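Local atomic coordinates of putative dehydrogenase (Pseudomonas fluorescens, PDB entry 6UUG), a protein that acts as the monooxygenase component, MsuC, of a two-component flavin-dependent system that oxidises methanesulfinate in bacterial sulfur assimilation. Residues L339-A344 with S407-T412; A346-S351 with Y394-L399. All coordinates share one frame; numbering follows the deposited sequence.

Contact 1 (L339-A344 with S407-T412); sequences LATAIA and SLPVPT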
ATOM      1  N   LEU A 339      21.870   7.453  17.159  1.00 28.24           N
ATOM      2  CA  LEU A 339      22.407   6.922  15.907  1.00 26.81           C
ATOM      3  C   LEU A 339      21.714   5.616  15.525  1.00 26.53           C
ATOM      4  O   LEU A 339      21.334   5.416  14.366  1.00 27.11           O
ATOM      5  CB  LEU A 339      23.920   6.699  16.023  1.00 28.06           C
ATOM      6  CG  LEU A 339      24.605   6.028  14.827  1.00 30.12           C
ATOM      7  CD1 LEU A 339      24.427   6.831  13.536  1.00 26.38           C
ATOM      8  CD2 LEU A 339      26.106   5.795  15.108  1.00 29.32           C
ATOM      9  N   ALA A 340      21.580   4.702  16.484  1.00 27.32           N
ATOM     10  CA  ALA A 340      20.930   3.424  16.206  1.00 28.75           C
ATOM     11  C   ALA A 340      19.520   3.618  15.647  1.00 27.10           C
ATOM     12  O   ALA A 340      19.119   2.928  14.698  1.00 26.82           O
ATOM     13  CB  ALA A 340      20.893   2.579  17.479  1.00 29.04           C
ATOM     14  N   THR A 341      18.751   4.540  16.233  1.00 28.18           N
ATOM     15  CA  THR A 341      17.404   4.818  15.738  1.00 27.34           C
ATOM     16  C   THR A 341      17.444   5.377  14.319  1.00 27.44           C
ATOM     17  O   THR A 341      16.648   4.973  13.461  1.00 26.93           O
ATOM     18  CB  THR A 341      16.695   5.790  16.681  1.00 30.99           C
ATOM     19  OG1 THR A 341      16.568   5.177  17.969  1.00 30.10           O
ATOM     20  CG2 THR A 341      15.306   6.146  16.161  1.00 28.53           C
ATOM     21  N   ALA A 342      18.378   6.290  14.046  1.00 26.37           N
ATOM     22  CA  ALA A 342      18.471   6.872  12.708  1.00 25.52           C
ATOM     23  C   ALA A 342      18.831   5.823  11.662  1.00 25.14           C
ATOM     24  O   ALA A 342      18.338   5.872  10.526  1.00 25.91           O
ATOM     25  CB  ALA A 342      19.510   8.002  12.697  1.00 24.96           C
ATOM     26  N   ILE A 343      19.725   4.892  12.006  1.00 24.43           N
ATOM     27  CA  ILE A 343      20.113   3.836  11.068  1.00 25.30           C
ATOM     28  C   ILE A 343      18.942   2.890  10.820  1.00 24.44           C
ATOM     29  O   ILE A 343      18.666   2.486   9.680  1.00 25.53           O
ATOM     30  CB  ILE A 343      21.337   3.064  11.597  1.00 25.53           C
ATOM     31  CG1 ILE A 343      22.594   3.942  11.558  1.00 24.73           C
ATOM     32  CG2 ILE A 343      21.550   1.788  10.769  1.00 26.25           C
ATOM     33  CD1 ILE A 343      23.757   3.387  12.452  1.00 26.39           C
ATOM     34  N   ALA A 344      18.262   2.484  11.891  1.00 25.35           N
ATOM     35  CA  ALA A 344      17.134   1.566  11.713  1.00 25.80           C
ATOM     36  C   ALA A 344      16.036   2.202  10.885  1.00 26.76           C
ATOM     37  O   ALA A 344      15.403   1.528  10.067  1.00 25.82           O
ATOM     38  CB  ALA A 344      16.576   1.127  13.069  1.00 26.63           C
ATOM     39  N   SER A 407      12.087   4.960  24.336  1.00 35.42           N
ATOM     40  CA  SER A 407      13.046   3.969  24.804  1.00 36.10           C
ATOM     41  C   SER A 407      14.145   3.790  23.764  1.00 39.06           C
ATOM     42  O   SER A 407      13.865   3.446  22.609  1.00 38.79           O
ATOM     43  CB  SER A 407      12.364   2.634  25.085  1.00 40.19           C
ATOM     44  OG  SER A 407      11.336   2.802  26.035  1.00 48.47           O
ATOM     45  N   LEU A 408      15.392   4.000  24.182  1.00 36.82           N
ATOM     46  CA  LEU A 408      16.520   3.751  23.294  1.00 38.17           C
ATOM     47  C   LEU A 408      16.657   2.262  23.003  1.00 37.52           C
ATOM     48  O   LEU A 408      16.313   1.418  23.838  1.00 38.38           O
ATOM     49  CB  LEU A 408      17.822   4.262  23.912  1.00 38.55           C
ATOM     50  CG  LEU A 408      17.996   5.765  24.126  1.00 45.93           C
ATOM     51  CD1 LEU A 408      19.329   6.043  24.836  1.00 46.44           C
ATOM     52  CD2 LEU A 408      17.932   6.519  22.820  1.00 43.67           C
ATOM     53  N   PRO A 409      17.164   1.906  21.829  1.00 35.92           N
ATOM     54  CA  PRO A 409      17.343   0.487  21.517  1.00 37.55           C
ATOM     55  C   PRO A 409      18.431  -0.126  22.386  1.00 42.15           C
ATOM     56  O   PRO A 409      19.376   0.547  22.801  1.00 39.83           O
ATOM     57  CB  PRO A 409      17.743   0.492  20.034  1.00 39.72           C
ATOM     58  CG  PRO A 409      18.193   1.876  19.750  1.00 41.99           C
ATOM     59  CD  PRO A 409      17.466   2.783  20.684  1.00 37.75           C
ATOM     60  N   VAL A 410      18.274  -1.412  22.681  1.00 41.90           N
ATOM     61  CA  VAL A 410      19.230  -2.144  23.513  1.00 42.85           C
ATOM     62  C   VAL A 410      20.332  -2.679  22.607  1.00 41.55           C
ATOM     63  O   VAL A 410      20.033  -3.398  21.642  1.00 41.42           O
ATOM     64  CB  VAL A 410      18.553  -3.287  24.274  1.00 49.21           C
ATOM     65  CG1 VAL A 410      19.594  -4.024  25.128  1.00 52.03           C
ATOM     66  CG2 VAL A 410      17.418  -2.747  25.138  1.00 47.84           C
ATOM     67  N   PRO A 411      21.604  -2.370  22.878  1.00 40.71           N
ATOM     68  CA  PRO A 411      22.696  -2.840  22.007  1.00 43.95           C
ATOM     69  C   PRO A 411      22.778  -4.360  21.952  1.00 43.95           C
ATOM     70  O   PRO A 411      22.849  -5.040  22.981  1.00 48.33           O
ATOM     71  CB  PRO A 411      23.945  -2.227  22.656  1.00 41.34           C
ATOM     72  CG  PRO A 411      23.452  -1.046  23.373  1.00 40.10           C
ATOM     73  CD  PRO A 411      22.071  -1.393  23.875  1.00 40.08           C
ATOM     74  N   THR A 412      22.738  -4.895  20.734  1.00 44.77           N
ATOM     75  CA  THR A 412      22.955  -6.317  20.475  1.00 46.89           C
ATOM     76  C   THR A 412      23.831  -6.428  19.228  1.00 50.24           C
ATOM     77  O   THR A 412      24.303  -5.425  18.689  1.00 49.61           O
ATOM     78  CB  THR A 412      21.633  -7.071  20.278  1.00 45.54           C
ATOM     79  OG1 THR A 412      21.030  -6.646  19.052  1.00 45.93           O
ATOM     80  CG2 THR A 412      20.668  -6.823  21.428  1.00 45.41           C
TER
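Pro409 sets CG and CD of its ring against two consecutive residues of a helix, Ala340 and Thr341, and this single ring carries nearly all of a small contact, about 100 Å² in total. The tail that follows helix 392-405 has no regular structure here, and it illustrates how an extended chain can be fitted to a helix by one rigid side chain. CG lies 3.6 Å from the methyl CB of Ala340, a purely apolar touch between two compact groups, and CD lies 3.7 Å from OG1 of Thr341. The Thr341 side chain crosses the proline at about a right angle. Its chi1 of -62° places OG1 beside the backbone N, opposite the carbonyl carbon, where the hydroxyl hydrogen-bonds to the carbonyl O of Gly337 one turn earlier. A polar atom can therefore sit against the aliphatic ring while its own bonding need is met inside its helix. The backbones stay well apart, with the CA atoms of Ala340 and Pro409 separated by 7.0 Å. Further along the tail, Thr412 OG1 and Val410 O both bond to Ser415 OG, so the C-terminal end folds back on itself. Ala340 also packs on Leu250 of helix 247-277, Thr341 meets Leu399 and Trp402 of helix 392-405, and Trp304 of a second subunit closes on Thr341.

Contact 2 (A346-S351 with Y394-L399); sequences AKVAAS and YKLHEL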
ATOM      1  N   ALA A 346      16.465   4.474   8.491  1.00 25.05           N
ATOM      2  CA  ALA A 346      16.943   4.409   7.109  1.00 27.12           C
ATOM      3  C   ALA A 346      16.856   2.996   6.544  1.00 26.03           C
ATOM      4  O   ALA A 346      16.500   2.808   5.371  1.00 27.32           O
ATOM      5  CB  ALA A 346      18.386   4.927   7.026  1.00 23.09           C
ATOM      6  N   LYS A 347      17.187   1.986   7.357  1.00 24.68           N
ATOM      7  CA  LYS A 347      17.164   0.607   6.881  1.00 26.45           C
ATOM      8  C   LYS A 347      15.751   0.157   6.540  1.00 25.70           C
ATOM      9  O   LYS A 347      15.544  -0.522   5.521  1.00 27.34           O
ATOM     10  CB  LYS A 347      17.786  -0.322   7.933  1.00 24.53           C
ATOM     11  CG  LYS A 347      18.102  -1.714   7.350  1.00 28.01           C
ATOM     12  CD  LYS A 347      18.939  -2.585   8.278  1.00 36.50           C
ATOM     13  CE  LYS A 347      19.048  -4.011   7.714  1.00 42.67           C
ATOM     14  NZ  LYS A 347      18.675  -5.022   8.729  1.00 39.33           N
ATOM     15  N   VAL A 348      14.759   0.503   7.376  1.00 25.38           N
ATOM     16  CA  VAL A 348      13.379   0.131   7.058  1.00 26.62           C
ATOM     17  C   VAL A 348      12.953   0.754   5.729  1.00 25.90           C
ATOM     18  O   VAL A 348      12.399   0.076   4.852  1.00 26.41           O
ATOM     19  CB  VAL A 348      12.433   0.525   8.203  1.00 27.74           C
ATOM     20  CG1 VAL A 348      10.977   0.316   7.785  1.00 27.42           C
ATOM     21  CG2 VAL A 348      12.742  -0.344   9.420  1.00 27.64           C
ATOM     22  N   ALA A 349      13.242   2.046   5.540  1.00 25.87           N
ATOM     23  CA  ALA A 349      12.864   2.707   4.296  1.00 26.86           C
ATOM     24  C   ALA A 349      13.591   2.098   3.106  1.00 25.04           C
ATOM     25  O   ALA A 349      12.970   1.802   2.072  1.00 27.97           O
ATOM     26  CB  ALA A 349      13.149   4.207   4.372  1.00 28.49           C
ATOM     27  N   ALA A 350      14.903   1.894   3.229  1.00 24.08           N
ATOM     28  CA  ALA A 350      15.655   1.325   2.111  1.00 24.57           C
ATOM     29  C   ALA A 350      15.161  -0.074   1.780  1.00 26.00           C
ATOM     30  O   ALA A 350      15.078  -0.444   0.608  1.00 26.12           O
ATOM     31  CB  ALA A 350      17.147   1.283   2.419  1.00 26.16           C
ATOM     32  N   SER A 351      14.831  -0.860   2.804  1.00 27.03           N
ATOM     33  CA  SER A 351      14.378  -2.232   2.579  1.00 25.28           C
ATOM     34  C   SER A 351      13.044  -2.250   1.860  1.00 26.70           C
ATOM     35  O   SER A 351      12.883  -2.920   0.826  1.00 31.12           O
ATOM     36  CB  SER A 351      14.258  -2.970   3.919  1.00 28.66           C
ATOM     37  OG  SER A 351      15.539  -3.169   4.508  1.00 31.87           O
ATOM     38  N   TYR A 394      10.378  -6.690  13.426  1.00 31.82           N
ATOM     39  CA  TYR A 394      10.964  -6.399  14.725  1.00 33.26           C
ATOM     40  C   TYR A 394      11.780  -5.112  14.713  1.00 29.98           C
ATOM     41  O   TYR A 394      11.955  -4.498  15.771  1.00 28.72           O
ATOM     42  CB  TYR A 394      11.773  -7.611  15.212  1.00 31.03           C
ATOM     43  CG  TYR A 394      10.813  -8.645  15.765  1.00 36.32           C
ATOM     44  CD1 TYR A 394      10.228  -8.468  17.012  1.00 34.99           C
ATOM     45  CD2 TYR A 394      10.427  -9.752  15.012  1.00 35.61           C
ATOM     46  CE1 TYR A 394       9.312  -9.381  17.522  1.00 40.27           C
ATOM     47  CE2 TYR A 394       9.504 -10.691  15.523  1.00 37.11           C
ATOM     48  CZ  TYR A 394       8.953 -10.485  16.775  1.00 40.49           C
ATOM     49  OH  TYR A 394       8.041 -11.377  17.297  1.00 42.34           O
ATOM     50  N   LYS A 395      12.252  -4.667  13.539  1.00 31.58           N
ATOM     51  CA  LYS A 395      12.793  -3.314  13.437  1.00 28.67           C
ATOM     52  C   LYS A 395      11.714  -2.272  13.690  1.00 28.80           C
ATOM     53  O   LYS A 395      11.955  -1.268  14.374  1.00 28.60           O
ATOM     54  CB  LYS A 395      13.437  -3.094  12.059  1.00 29.71           C
ATOM     55  CG  LYS A 395      14.768  -3.859  11.842  1.00 37.56           C
ATOM     56  CD  LYS A 395      16.018  -3.027  12.244  1.00 52.33           C
ATOM     57  CE  LYS A 395      16.330  -3.118  13.737  1.00 49.35           C
ATOM     58  NZ  LYS A 395      17.780  -2.884  14.052  1.00 54.66           N
ATOM     59  N   LEU A 396      10.510  -2.492  13.140  1.00 26.33           N
ATOM     60  CA  LEU A 396       9.405  -1.577  13.394  1.00 24.17           C
ATOM     61  C   LEU A 396       9.021  -1.585  14.868  1.00 27.39           C
ATOM     62  O   LEU A 396       8.653  -0.546  15.427  1.00 26.91           O
ATOM     63  CB  LEU A 396       8.201  -1.955  12.513  1.00 28.15           C
ATOM     64  CG  LEU A 396       8.406  -1.654  11.021  1.00 26.29           C
ATOM     65  CD1 LEU A 396       7.295  -2.274  10.170  1.00 30.21           C
ATOM     66  CD2 LEU A 396       8.464  -0.148  10.812  1.00 29.31           C
ATOM     67  N   HIS A 397       9.075  -2.761  15.500  1.00 29.12           N
ATOM     68  CA  HIS A 397       8.813  -2.860  16.932  1.00 29.97           C
ATOM     69  C   HIS A 397       9.771  -1.962  17.722  1.00 27.25           C
ATOM     70  O   HIS A 397       9.342  -1.165  18.568  1.00 27.27           O
ATOM     71  CB  HIS A 397       8.932  -4.334  17.346  1.00 26.56           C
ATOM     72  CG  HIS A 397       8.527  -4.615  18.765  1.00 30.11           C
ATOM     73  ND1 HIS A 397       9.318  -4.270  19.843  1.00 36.74           N
ATOM     74  CD2 HIS A 397       7.454  -5.266  19.278  1.00 34.19           C
ATOM     75  CE1 HIS A 397       8.729  -4.666  20.962  1.00 34.53           C
ATOM     76  NE2 HIS A 397       7.599  -5.273  20.648  1.00 36.79           N
ATOM     77  N   GLU A 398      11.071  -2.054  17.422  1.00 29.99           N
ATOM     78  CA  GLU A 398      12.085  -1.230  18.092  1.00 31.43           C
ATOM     79  C   GLU A 398      11.845   0.264  17.858  1.00 29.07           C
ATOM     80  O   GLU A 398      11.913   1.075  18.789  1.00 29.39           O
ATOM     81  CB  GLU A 398      13.477  -1.646  17.590  1.00 38.29           C
ATOM     82  CG  GLU A 398      14.626  -0.747  18.027  1.00 45.63           C
ATOM     83  CD  GLU A 398      15.852  -0.860  17.113  1.00 50.61           C
ATOM     84  OE1 GLU A 398      16.226  -1.998  16.752  1.00 52.42           O
ATOM     85  OE2 GLU A 398      16.428   0.204  16.756  1.00 46.99           O
ATOM     86  N   LEU A 399      11.572   0.651  16.605  1.00 27.71           N
ATOM     87  CA  LEU A 399      11.324   2.055  16.306  1.00 28.00           C
ATOM     88  C   LEU A 399      10.053   2.565  16.974  1.00 27.64           C
ATOM     89  O   LEU A 399       9.987   3.736  17.365  1.00 28.73           O
ATOM     90  CB  LEU A 399      11.252   2.259  14.785  1.00 29.31           C
ATOM     91  CG  LEU A 399      12.598   2.167  14.045  1.00 27.41           C
ATOM     92  CD1 LEU A 399      12.421   2.262  12.518  1.00 28.68           C
ATOM     93  CD2 LEU A 399      13.567   3.267  14.515  1.00 26.66           C
TER
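A chi1 of 172° turns Val348 CG1 opposite its backbone N and leaves CG2 opposite the carbonyl carbon, a fork that sends the two methyls to different residues of helix 392-405. The setting is the helical C-terminal domain of an acyl-CoA dehydrogenase-like fold, in which two helices run broadly antiparallel, 144° between the directions of the two short segments. The segment axes come no closer than 10.5 Å, and within 346-351 Val348 makes the direct contacts, touching three side chains. CG1 meets Leu396 CD2 at 4.0 Å, the two side chains crossing at about a right angle. CG2 touches Lys395 CB at 3.9 Å and also Leu399 CD1, whose side chain runs past the valine in the opposite direction. Val305 of a second subunit packs on both Val348 and Leu399, extending this apolar patch across the subunit interface. Lys395 gives the valine only its aliphatic base: bends at chi2 and chi3 steer the chain along its helix toward the next turn, where NZ forms a weak bond, part of a salt bridge, with Glu398 OE1. Lys347 NZ, 5.8 Å from Lys395 NZ, is paired with Asp390, whose carboxylate also makes a weak, long ion pair with Lys395 and would be expected to ease the like-charge proximity. One turn on, Ser351 OG reaches Lys347 O at 2.8 Å from above the carbonyl plane, on the face opposite Ser351 N.

How the contacts relate
Contacts 1 and 2 follow one another along helix 333-360, their centres 10 Å apart on the same side of the chain's centre. In sequence they are nested: helix 392-405, which supplies the partner in contact 2, lies inside the loop closed by contact 1, and the tail then returns to an earlier part of the same long helix. Glu398 and Leu399 join the two sites: Glu398 OE2 approaches Pro409 CB (3.5 Å) and Ala344 CB, while Leu399 packs on the carbonyl O atoms of Thr341 and Ala344. The last helix and the C-terminal tail thus meet one helix about two turns apart, and the second subunit packs on both contacts, making this region part of the subunit interface.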